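Local coordinates for protein cadherin-related family member 2 (Mus musculus, PDB 5CYX) that probably joins microvilli of the epithelial brush border through calcium-dependent adhesion to a cadherin partner on neighbouring microvilli, at residues A[255-266]-A[295-306]. Residues are numbered along the deposited sequence; the frame is centred on the assembly and turned at random.
With CA (calcium ion), chain F.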
ATOM      1  N   ASP A 255      -0.304  32.406 -14.953  1.00 61.10           N
ATOM      2  CA  ASP A 255       1.028  32.893 -15.294  1.00 60.22           C
ATOM      3  C   ASP A 255       0.839  33.916 -16.405  1.00 58.82           C
ATOM      4  O   ASP A 255      -0.030  33.746 -17.247  1.00 57.63           O
ATOM      5  CB  ASP A 255       1.873  31.707 -15.832  1.00 61.95           C
ATOM      6  CG  ASP A 255       3.386  31.988 -15.860  1.00 63.81           C
ATOM      7  OD1 ASP A 255       3.835  33.090 -15.509  1.00 62.97           O
ATOM      8  OD2 ASP A 255       4.138  31.080 -16.264  1.00 66.00           O
ATOM      9  N   ILE A 256       1.671  34.947 -16.427  1.00 55.96           N
ATOM     10  CA  ILE A 256       1.665  35.921 -17.500  1.00 56.35           C
ATOM     11  C   ILE A 256       2.062  35.271 -18.849  1.00 56.11           C
ATOM     12  O   ILE A 256       2.883  34.346 -18.885  1.00 55.86           O
ATOM     13  CB  ILE A 256       2.658  37.077 -17.203  1.00 57.19           C
ATOM     14  CG1 ILE A 256       2.230  37.838 -15.925  1.00 57.99           C
ATOM     15  CG2 ILE A 256       2.692  38.060 -18.368  1.00 56.92           C
ATOM     16  CD1 ILE A 256       3.208  38.920 -15.490  1.00 59.32           C
ATOM     17  N   VAL A 257       1.503  35.779 -19.946  1.00 55.97           N
ATOM     18  CA  VAL A 257       1.842  35.283 -21.273  1.00 57.27           C
ATOM     19  C   VAL A 257       2.484  36.365 -22.132  1.00 57.02           C
ATOM     20  O   VAL A 257       2.040  37.501 -22.099  1.00 57.06           O
ATOM     21  CB  VAL A 257       0.581  34.730 -21.987  1.00 57.04           C
ATOM     22  CG1 VAL A 257       0.895  34.415 -23.422  1.00 57.37           C
ATOM     23  CG2 VAL A 257       0.084  33.509 -21.261  1.00 58.00           C
ATOM     24  N   THR A 258       3.507  35.995 -22.907  1.00 58.33           N
ATOM     25  CA  THR A 258       4.051  36.866 -23.941  1.00 59.82           C
ATOM     26  C   THR A 258       3.835  36.249 -25.303  1.00 60.10           C
ATOM     27  O   THR A 258       3.424  35.105 -25.415  1.00 62.46           O
ATOM     28  CB  THR A 258       5.533  37.172 -23.737  1.00 61.65           C
ATOM     29  OG1 THR A 258       6.282  35.963 -23.806  1.00 65.06           O
ATOM     30  CG2 THR A 258       5.753  37.783 -22.408  1.00 63.08           C
ATOM     31  N   TYR A 259       4.089  37.030 -26.345  1.00 59.21           N
ATOM     32  CA  TYR A 259       3.711  36.660 -27.709  1.00 59.23           C
ATOM     33  C   TYR A 259       4.886  36.961 -28.608  1.00 60.40           C
ATOM     34  O   TYR A 259       5.672  37.823 -28.321  1.00 57.40           O
ATOM     35  CB  TYR A 259       2.491  37.485 -28.174  1.00 58.26           C
ATOM     36  CG  TYR A 259       1.311  37.392 -27.217  1.00 57.95           C
ATOM     37  CD1 TYR A 259       1.167  38.259 -26.117  1.00 57.89           C
ATOM     38  CD2 TYR A 259       0.358  36.438 -27.400  1.00 58.08           C
ATOM     39  CE1 TYR A 259       0.084  38.134 -25.237  1.00 57.52           C
ATOM     40  CE2 TYR A 259      -0.704  36.312 -26.540  1.00 58.25           C
ATOM     41  CZ  TYR A 259      -0.863  37.147 -25.484  1.00 56.62           C
ATOM     42  OH  TYR A 259      -1.962  36.910 -24.688  1.00 55.51           O
ATOM     43  N   SER A 260       5.011  36.226 -29.696  1.00 63.15           N
ATOM     44  CA  SER A 260       5.946  36.555 -30.779  1.00 64.72           C
ATOM     45  C   SER A 260       5.314  36.058 -32.083  1.00 66.37           C
ATOM     46  O   SER A 260       4.482  35.181 -32.059  1.00 65.67           O
ATOM     47  CB  SER A 260       7.306  35.891 -30.548  1.00 65.59           C
ATOM     48  OG  SER A 260       7.141  34.488 -30.344  1.00 67.42           O
ATOM     49  N   VAL A 261       5.676  36.701 -33.181  1.00 69.73           N
ATOM     50  CA  VAL A 261       5.303  36.299 -34.504  1.00 73.19           C
ATOM     51  C   VAL A 261       6.337  35.256 -34.890  1.00 76.98           C
ATOM     52  O   VAL A 261       7.531  35.562 -35.020  1.00 75.24           O
ATOM     53  CB  VAL A 261       5.323  37.467 -35.494  1.00 72.13           C
ATOM     54  CG1 VAL A 261       5.003  36.970 -36.903  1.00 73.00           C
ATOM     55  CG2 VAL A 261       4.305  38.501 -35.062  1.00 71.73           C
ATOM     56  N   SER A 262       5.858  34.024 -35.026  1.00 81.34           N
ATOM     57  CA  SER A 262       6.700  32.861 -35.295  1.00 84.55           C
ATOM     58  C   SER A 262       6.837  32.586 -36.796  1.00 86.22           C
ATOM     59  O   SER A 262       7.731  31.842 -37.206  1.00 87.51           O
ATOM     60  CB  SER A 262       6.136  31.630 -34.565  1.00 85.41           C
ATOM     61  OG  SER A 262       4.715  31.672 -34.479  1.00 85.03           O
ATOM     62  N   ASN A 263       5.941  33.169 -37.601  1.00 86.46           N
ATOM     63  CA  ASN A 263       5.910  32.937 -39.035  1.00 87.42           C
ATOM     64  C   ASN A 263       4.929  33.845 -39.749  1.00 87.16           C
ATOM     65  O   ASN A 263       3.932  34.260 -39.156  1.00 85.81           O
ATOM     66  CB  ASN A 263       5.490  31.493 -39.321  1.00 91.61           C
ATOM     67  CG  ASN A 263       6.308  30.874 -40.409  1.00 94.45           C
ATOM     68  OD1 ASN A 263       6.492  31.468 -41.470  1.00 97.70           O
ATOM     69  ND2 ASN A 263       6.840  29.692 -40.147  1.00 96.86           N
ATOM     70  N   SER A 264       5.183  34.116 -41.033  1.00 87.64           N
ATOM     71  CA  SER A 264       4.188  34.769 -41.880  1.00 87.66           C
ATOM     72  C   SER A 264       4.415  34.660 -43.400  1.00 90.93           C
ATOM     73  O   SER A 264       5.480  34.272 -43.881  1.00 93.40           O
ATOM     74  CB  SER A 264       4.099  36.258 -41.532  1.00 84.34           C
ATOM     75  OG  SER A 264       5.078  37.008 -42.199  1.00 80.57           O
ATOM     76  N   THR A 265       3.379  35.036 -44.134  1.00 92.48           N
ATOM     77  CA  THR A 265       3.516  35.462 -45.522  1.00 95.89           C
ATOM     78  C   THR A 265       3.826  36.966 -45.386  1.00 97.87           C
ATOM     79  O   THR A 265       3.107  37.674 -44.692  1.00 99.71           O
ATOM     80  CB  THR A 265       2.218  35.207 -46.310  1.00 95.30           C
ATOM     81  OG1 THR A 265       1.180  36.081 -45.849  1.00 91.84           O
ATOM     82  CG2 THR A 265       1.752  33.751 -46.127  1.00 96.96           C
ATOM     83  N   ARG A 266       4.919  37.428 -46.001  1.00 99.88           N
ATOM     84  CA  ARG A 266       5.509  38.787 -45.778  1.00 93.34           C
ATOM     85  C   ARG A 266       6.212  38.964 -44.426  1.00 88.81           C
ATOM     86  O   ARG A 266       5.791  39.788 -43.593  1.00 85.19           O
ATOM     87  CB  ARG A 266       4.496  39.931 -46.016  1.00 94.38           C
ATOM     88  CG  ARG A 266       3.649  39.803 -47.273  1.00 96.60           C
ATOM     89  CD  ARG A 266       4.484  39.819 -48.537  1.00 97.60           C
ATOM     90  NE  ARG A 266       3.792  39.162 -49.642  1.00100.82           N
ATOM     91  CZ  ARG A 266       4.093  39.317 -50.929  1.00104.06           C
ATOM     92  NH1 ARG A 266       3.381  38.666 -51.845  1.00108.26           N
ATOM     93  NH2 ARG A 266       5.087  40.123 -51.320  1.00104.37           N
ATOM     94  N   GLU A 295      -4.296  40.021 -48.623  1.00111.76           N
ATOM     95  CA  GLU A 295      -4.271  39.483 -47.264  1.00106.33           C
ATOM     96  C   GLU A 295      -2.918  38.915 -46.858  1.00101.26           C
ATOM     97  O   GLU A 295      -2.263  38.210 -47.641  1.00 98.81           O
ATOM     98  CB  GLU A 295      -5.303  38.371 -47.120  1.00108.27           C
ATOM     99  CG  GLU A 295      -6.667  38.850 -46.658  1.00109.70           C
ATOM    100  CD  GLU A 295      -7.673  37.714 -46.547  1.00112.21           C
ATOM    101  OE1 GLU A 295      -7.260  36.538 -46.613  1.00111.79           O
ATOM    102  OE2 GLU A 295      -8.881  37.997 -46.394  1.00114.31           O
ATOM    103  N   VAL A 296      -2.539  39.202 -45.610  1.00 94.35           N
ATOM    104  CA  VAL A 296      -1.395  38.588 -44.974  1.00 89.56           C
ATOM    105  C   VAL A 296      -1.868  37.620 -43.894  1.00 89.38           C
ATOM    106  O   VAL A 296      -2.737  37.959 -43.087  1.00 90.11           O
ATOM    107  CB  VAL A 296      -0.509  39.651 -44.321  1.00 88.15           C
ATOM    108  CG1 VAL A 296       0.831  39.056 -43.957  1.00 86.10           C
ATOM    109  CG2 VAL A 296      -0.306  40.830 -45.269  1.00 87.42           C
ATOM    110  N   GLN A 297      -1.284  36.421 -43.882  1.00 87.70           N
ATOM    111  CA  GLN A 297      -1.488  35.454 -42.807  1.00 87.05           C
ATOM    112  C   GLN A 297      -0.252  35.444 -41.896  1.00 83.49           C
ATOM    113  O   GLN A 297       0.885  35.438 -42.378  1.00 80.12           O
ATOM    114  CB  GLN A 297      -1.777  34.056 -43.368  1.00 92.27           C
ATOM    115  CG  GLN A 297      -3.154  33.926 -44.040  1.00 94.38           C
ATOM    116  CD  GLN A 297      -3.669  32.503 -44.063  1.00100.77           C
ATOM    117  OE1 GLN A 297      -4.209  32.022 -45.076  1.00104.37           O
ATOM    118  NE2 GLN A 297      -3.519  31.811 -42.943  1.00102.80           N
ATOM    119  N   ILE A 298      -0.495  35.435 -40.585  1.00 81.54           N
ATOM    120  CA  ILE A 298       0.557  35.619 -39.547  1.00 80.18           C
ATOM    121  C   ILE A 298       0.386  34.586 -38.445  1.00 78.76           C
ATOM    122  O   ILE A 298      -0.719  34.447 -37.921  1.00 81.47           O
ATOM    123  CB  ILE A 298       0.503  37.070 -38.993  1.00 77.89           C
ATOM    124  CG1 ILE A 298       1.735  37.828 -39.424  1.00 78.08           C
ATOM    125  CG2 ILE A 298       0.420  37.183 -37.480  1.00 79.53           C
ATOM    126  CD1 ILE A 298       1.632  38.352 -40.824  1.00 78.13           C
ATOM    127  N   GLN A 299       1.456  33.848 -38.125  1.00 75.61           N
ATOM    128  CA  GLN A 299       1.450  32.921 -36.999  1.00 74.10           C
ATOM    129  C   GLN A 299       1.947  33.612 -35.708  1.00 70.93           C
ATOM    130  O   GLN A 299       3.077  34.085 -35.651  1.00 69.03           O
ATOM    131  CB  GLN A 299       2.328  31.713 -37.282  1.00 75.29           C
ATOM    132  CG  GLN A 299       2.075  30.556 -36.317  1.00 76.32           C
ATOM    133  CD  GLN A 299       3.037  29.415 -36.535  1.00 77.53           C
ATOM    134  OE1 GLN A 299       4.242  29.631 -36.627  1.00 77.20           O
ATOM    135  NE2 GLN A 299       2.515  28.195 -36.632  1.00 79.72           N
ATOM    136  N   VAL A 300       1.087  33.616 -34.689  1.00 69.34           N
ATOM    137  CA  VAL A 300       1.375  34.126 -33.374  1.00 67.62           C
ATOM    138  C   VAL A 300       1.546  32.963 -32.391  1.00 67.00           C
ATOM    139  O   VAL A 300       0.710  32.038 -32.310  1.00 63.14           O
ATOM    140  CB  VAL A 300       0.270  35.091 -32.900  1.00 67.67           C
ATOM    141  CG1 VAL A 300       0.471  35.484 -31.443  1.00 64.94           C
ATOM    142  CG2 VAL A 300       0.263  36.336 -33.769  1.00 67.78           C
ATOM    143  N   THR A 301       2.636  33.052 -31.635  1.00 63.96           N
ATOM    144  CA  THR A 301       2.992  32.073 -30.626  1.00 64.95           C
ATOM    145  C   THR A 301       2.907  32.785 -29.286  1.00 63.78           C
ATOM    146  O   THR A 301       3.437  33.874 -29.151  1.00 60.55           O
ATOM    147  CB  THR A 301       4.421  31.547 -30.858  1.00 66.06           C
ATOM    148  OG1 THR A 301       4.449  30.831 -32.094  1.00 68.88           O
ATOM    149  CG2 THR A 301       4.875  30.629 -29.745  1.00 66.49           C
ATOM    150  N   ALA A 302       2.187  32.178 -28.344  1.00 64.16           N
ATOM    151  CA  ALA A 302       2.051  32.652 -26.983  1.00 62.16           C
ATOM    152  C   ALA A 302       2.856  31.716 -26.112  1.00 61.63           C
ATOM    153  O   ALA A 302       2.744  30.518 -26.240  1.00 61.77           O
ATOM    154  CB  ALA A 302       0.588  32.634 -26.562  1.00 62.87           C
ATOM    155  N   THR A 303       3.641  32.275 -25.206  1.00 60.34           N
ATOM    156  CA  THR A 303       4.539  31.518 -24.341  1.00 60.71           C
ATOM    157  C   THR A 303       4.373  32.051 -22.914  1.00 60.06           C
ATOM    158  O   THR A 303       4.439  33.266 -22.683  1.00 59.36           O
ATOM    159  CB  THR A 303       6.009  31.710 -24.778  1.00 61.00           C
ATOM    160  OG1 THR A 303       6.142  31.455 -26.180  1.00 63.44           O
ATOM    161  CG2 THR A 303       6.928  30.800 -24.030  1.00 62.08           C
ATOM    162  N   GLU A 304       4.157  31.144 -21.966  1.00 60.51           N
ATOM    163  CA  GLU A 304       4.101  31.494 -20.563  1.00 60.17           C
ATOM    164  C   GLU A 304       5.468  31.983 -20.132  1.00 61.36           C
ATOM    165  O   GLU A 304       6.479  31.624 -20.717  1.00 61.13           O
ATOM    166  CB  GLU A 304       3.624  30.321 -19.715  1.00 59.69           C
ATOM    167  CG  GLU A 304       2.164  29.991 -19.996  1.00 60.24           C
ATOM    168  CD  GLU A 304       1.621  28.782 -19.259  1.00 59.88           C
ATOM    169  OE1 GLU A 304       2.195  28.340 -18.261  1.00 62.21           O
ATOM    170  OE2 GLU A 304       0.546  28.298 -19.625  1.00 60.07           O
ATOM    171  N   LYS A 305       5.501  32.819 -19.116  1.00 63.35           N
ATOM    172  CA  LYS A 305       6.762  33.416 -18.708  1.00 64.11           C
ATOM    173  C   LYS A 305       7.630  32.441 -17.951  1.00 63.59           C
ATOM    174  O   LYS A 305       8.834  32.478 -18.079  1.00 63.70           O
ATOM    175  CB  LYS A 305       6.526  34.690 -17.909  1.00 68.76           C
ATOM    176  CG  LYS A 305       6.120  35.856 -18.810  1.00 71.74           C
ATOM    177  CD  LYS A 305       6.279  37.229 -18.151  1.00 74.71           C
ATOM    178  CE  LYS A 305       7.721  37.691 -18.092  1.00 76.06           C
ATOM    179  NZ  LYS A 305       7.815  38.982 -17.346  1.00 79.27           N
ATOM    180  N   ASN A 306       7.017  31.561 -17.175  1.00 62.21           N
ATOM    181  CA  ASN A 306       7.739  30.543 -16.440  1.00 62.34           C
ATOM    182  C   ASN A 306       7.669  29.198 -17.147  1.00 63.10           C
ATOM    183  O   ASN A 306       6.711  28.909 -17.878  1.00 60.95           O
ATOM    184  CB  ASN A 306       7.180  30.428 -15.024  1.00 62.34           C
ATOM    185  CG  ASN A 306       7.327  31.734 -14.259  1.00 63.56           C
ATOM    186  OD1 ASN A 306       6.414  32.560 -14.214  1.00 63.24           O
ATOM    187  ND2 ASN A 306       8.510  31.964 -13.741  1.00 64.24           N
TER
HETATM  188 CA    CA F1005       0.492  26.741 -17.715  1.00 55.54          CA
HETATM  189  O   HOH W   1       3.731  28.749 -15.351  1.00 48.87           O
HETATM  190  O   HOH W   2       5.925  33.617 -27.773  1.00 58.65           O
HETATM  191  O   HOH W   3       2.568  25.273 -17.828  1.00 42.90           O
HETATM  192  O   HOH W   4       1.176  27.777 -15.549  1.00 41.62           O
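Thr-258 and Thr-303 form one hydrogen-bonded antiparallel pair and Ser-260 and Thr-301 the next; Thr-301 N reaches Ser-260 O at 2.8 Å. Further on the register slips by one: Ser-262 and Asn-263 both face Gln-299, a classic beta bulge. Ser-262 OG and Thr-301 OG1 share a short hydrogen bond (2.5 Å) in which either may donate, and Gln-299 OE1, 3.0 Å from Ser-262 OG, is a rival acceptor. Past the bulge, chi1 of 69° sets Thr-265 OG1 between its backbone N and carbonyl carbon, where it accepts a hydrogen bond from Gln-297 N at 3.2 Å. Strand 257-264 is the edge strand, and 295-304 its inner neighbour, of a sheet in the third extracellular cadherin repeat, a Greek-key beta-sandwich. On the face turned to the sandwich interior, Ala-302 CB meets Val-257 CG1 at 3.6 Å and lies obliquely by the Tyr-259 ring, whose OH is hydrogen-bonded to Ala-246 N. At the calcium end Glu-304 grips the ion through both carboxylate oxygens, alongside Leu-218 O, the Asp-248 and Asp-250 carboxylates and two waters. Beside it Asp-255 OD2 takes a hydrogen bond from Asn-306 N through its syn lone pair at 3.1 Å. With an alanine at Asp-255, that N-H is likely to lose its acceptor, leaving mainly Lys-305 N to Ile-256 O to hold this end.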